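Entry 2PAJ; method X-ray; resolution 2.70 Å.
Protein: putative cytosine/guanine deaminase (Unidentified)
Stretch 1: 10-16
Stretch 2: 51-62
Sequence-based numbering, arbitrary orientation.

Stretch 1 (10-16) PSTLIRN
Stretch 2, residues 51-62: ALAPRPGETIVD

Two neighbouring parallel strands cannot be joined by a tight hairpin, so the chain must travel before it returns; in this putative cytosine/guanine deaminase, residues 10-16 and 51-62 illustrate how such a pair is assembled. Along the second stretch, contact begins before any strand does. Leu52 (chi1 -40°, chi2 160°) brings CD1 to 3.7 Å from CD1 of Leu13, a buried leucine in the t, p rotamer. Ala53 contributes little, but Pro54 continues the apolar cover: its CB lies 3.9 Å from Leu13 CD2, and its CD sits over one face of the Arg15 guanidinium, 3.7 Å from NH2 of Arg15.

From Arg55 to Glu58 the chain makes a type II turn, closed by a hydrogen bond from Glu58 N to Arg55 O (3.0 Å). Pro56 (phi/psi -57/136) and Gly57 (66/5) occupy its corners, the positive phi at the second being one that glycine readily adopts. The turn leaves Glu58 beside the start of the first strand. Its CA-to-CB bond points sideways, yet the extended chi1 and chi2 (both t), with chi3 at 63°, carry the carboxylate closer. Ser11, chi1 t, donates from OG to Glu58 OE2 at 2.7 Å, while Glu58 OE1 approaches Leu13 CB to 3.2 Å and accepts a weak bond from Arg55 N at 3.4 Å.

At Thr59 the strand begins, running parallel to the first with 18° between their directions and a closest axial approach of 4.6 Å. The register pairs Thr12 with Thr59, Leu13 with Ile60, Ile14 with Val61 and Arg15 with Asp62, at CA-CA distances of 4.5, 4.8, 4.8 and 5.2 Å. In this parallel ladder alternate residues of the second strand, Thr59 and Val61, turn both N and O to the first strand: Thr59 N donates to Ser11 O (3.1 Å) and Thr59 O accepts from Leu13 N (2.7 Å); two residues later, Val61 N donates to Leu13 O (2.9 Å) and Val61 O accepts from Arg15 N (2.9 Å). A CA-H...O contact from Thr12 CA to Thr59 O (3.2 Å) supplements this ladder.

Side chains alternate between faces. Thr59 and Thr12, both m, share one with Val61 and Ile14; Thr12 OG1 lies 3.5 Å from Thr59 CB. Ile60 (m, t) points to the other face, where its CG2 packs 3.5 Å from the aliphatic CD of Arg15. Back on the threonine face, Val61 (chi1 42°) sets CG1 3.4 Å from CG1 of Ile14 (m, t), a close apolar contact. Asp62, chi1 t, completes the register opposite Arg15.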

# COMPACT_ATOMS: atom_id res chain seq x y z
N PRO A 10 20.53 13.20 16.31
CA PRO A 10 19.41 12.66 15.49
C PRO A 10 18.73 13.79 14.71
O PRO A 10 17.54 14.09 14.91
CB PRO A 10 18.42 11.99 16.43
CG PRO A 10 19.31 11.68 17.66
CD PRO A 10 20.27 12.90 17.74
N SER A 11 19.52 14.45 13.85
CA SER A 11 19.01 15.52 13.01
C SER A 11 19.59 15.36 11.62
O SER A 11 20.73 14.92 11.44
CB SER A 11 19.40 16.89 13.56
OG SER A 11 18.73 17.91 12.85
N THR A 12 18.81 15.70 10.61
CA THR A 12 19.30 15.55 9.26
C THR A 12 18.82 16.67 8.36
O THR A 12 17.72 17.19 8.53
CB THR A 12 18.86 14.21 8.69
OG1 THR A 12 19.43 13.16 9.49
CG2 THR A 12 19.30 14.07 7.25
N LEU A 13 19.66 17.06 7.42
CA LEU A 13 19.31 18.12 6.51
C LEU A 13 19.47 17.69 5.06
O LEU A 13 20.57 17.41 4.59
CB LEU A 13 20.16 19.36 6.78
CG LEU A 13 19.76 20.68 6.11
CD1 LEU A 13 18.53 21.24 6.78
CD2 LEU A 13 20.91 21.68 6.22
N ILE A 14 18.34 17.61 4.36
CA ILE A 14 18.34 17.28 2.95
C ILE A 14 18.48 18.65 2.31
O ILE A 14 17.65 19.54 2.54
CB ILE A 14 17.01 16.61 2.56
CG1 ILE A 14 16.79 15.35 3.40
CG2 ILE A 14 17.01 16.26 1.08
CD1 ILE A 14 15.45 14.69 3.17
N ARG A 15 19.54 18.85 1.54
CA ARG A 15 19.77 20.16 0.95
C ARG A 15 19.73 20.24 -0.56
O ARG A 15 20.05 19.28 -1.27
CB ARG A 15 21.12 20.73 1.38
CG ARG A 15 21.56 20.43 2.79
CD ARG A 15 22.91 21.08 3.03
NE ARG A 15 22.84 22.54 2.88
CZ ARG A 15 23.89 23.33 2.70
NH1 ARG A 15 25.12 22.82 2.62
NH2 ARG A 15 23.72 24.65 2.60
N ASN A 16 19.35 21.43 -1.03
CA ASN A 16 19.34 21.78 -2.44
C ASN A 16 18.53 20.90 -3.38
O ASN A 16 19.04 20.44 -4.40
CB ASN A 16 20.80 21.86 -2.90
CG ASN A 16 20.96 22.63 -4.17
OD1 ASN A 16 20.46 23.75 -4.29
ND2 ASN A 16 21.67 22.06 -5.12
N ALA A 51 15.03 26.95 2.57
CA ALA A 51 16.11 27.84 2.97
C ALA A 51 16.59 27.65 4.41
O ALA A 51 16.39 28.52 5.24
CB ALA A 51 15.68 29.28 2.75
N LEU A 52 17.26 26.53 4.67
CA LEU A 52 17.77 26.20 6.00
C LEU A 52 19.30 26.11 6.02
O LEU A 52 19.92 25.53 5.13
CB LEU A 52 17.19 24.85 6.43
CG LEU A 52 15.72 24.62 6.07
CD1 LEU A 52 15.43 23.13 6.09
CD2 LEU A 52 14.82 25.38 7.04
N ALA A 53 19.92 26.70 7.04
CA ALA A 53 21.37 26.67 7.16
C ALA A 53 21.80 25.43 7.95
O ALA A 53 21.22 25.11 8.99
CB ALA A 53 21.87 27.94 7.85
N PRO A 54 22.81 24.71 7.45
CA PRO A 54 23.27 23.50 8.15
C PRO A 54 23.64 23.75 9.61
O PRO A 54 23.95 24.87 10.00
CB PRO A 54 24.45 23.04 7.31
CG PRO A 54 24.94 24.31 6.66
CD PRO A 54 23.65 24.99 6.28
N ARG A 55 23.58 22.69 10.40
CA ARG A 55 23.92 22.78 11.82
C ARG A 55 25.13 21.91 12.16
O ARG A 55 25.37 20.87 11.53
CB ARG A 55 22.74 22.37 12.69
CG ARG A 55 21.65 23.39 12.68
CD ARG A 55 20.43 22.86 13.37
NE ARG A 55 19.32 23.80 13.24
CZ ARG A 55 18.10 23.58 13.72
NH1 ARG A 55 17.85 22.44 14.35
NH2 ARG A 55 17.15 24.48 13.55
N PRO A 56 25.89 22.33 13.17
CA PRO A 56 27.06 21.55 13.55
C PRO A 56 26.72 20.11 13.91
O PRO A 56 25.74 19.86 14.62
CB PRO A 56 27.63 22.34 14.73
CG PRO A 56 26.42 23.04 15.30
CD PRO A 56 25.69 23.48 14.07
N GLY A 57 27.53 19.19 13.41
CA GLY A 57 27.35 17.77 13.68
C GLY A 57 26.08 17.16 13.11
O GLY A 57 25.79 15.99 13.36
N GLU A 58 25.32 17.94 12.35
CA GLU A 58 24.09 17.44 11.77
C GLU A 58 24.37 16.60 10.53
O GLU A 58 25.37 16.80 9.85
CB GLU A 58 23.20 18.63 11.41
CG GLU A 58 21.83 18.25 10.91
CD GLU A 58 21.02 19.46 10.54
OE1 GLU A 58 21.44 20.18 9.60
OE2 GLU A 58 19.98 19.71 11.19
N THR A 59 23.50 15.63 10.25
CA THR A 59 23.69 14.80 9.07
C THR A 59 23.22 15.56 7.86
O THR A 59 22.16 16.21 7.89
CB THR A 59 22.89 13.50 9.15
OG1 THR A 59 23.39 12.70 10.23
CG2 THR A 59 23.00 12.72 7.85
N ILE A 60 24.01 15.50 6.79
CA ILE A 60 23.63 16.21 5.58
C ILE A 60 23.59 15.31 4.37
O ILE A 60 24.48 14.49 4.16
CB ILE A 60 24.58 17.39 5.31
CG1 ILE A 60 24.40 18.44 6.40
CG2 ILE A 60 24.28 18.00 3.95
CD1 ILE A 60 25.25 19.64 6.21
N VAL A 61 22.53 15.45 3.59
CA VAL A 61 22.37 14.67 2.38
C VAL A 61 22.15 15.67 1.24
O VAL A 61 21.18 16.43 1.24
CB VAL A 61 21.19 13.66 2.50
CG1 VAL A 61 20.02 14.30 3.17
CG2 VAL A 61 20.78 13.15 1.13
N ASP A 62 23.09 15.67 0.29
CA ASP A 62 23.06 16.56 -0.86
C ASP A 62 22.08 16.08 -1.93
O ASP A 62 22.36 15.14 -2.69
CB ASP A 62 24.47 16.67 -1.45
CG ASP A 62 24.55 17.67 -2.59
OD1 ASP A 62 23.99 18.77 -2.44
OD2 ASP A 62 25.18 17.35 -3.63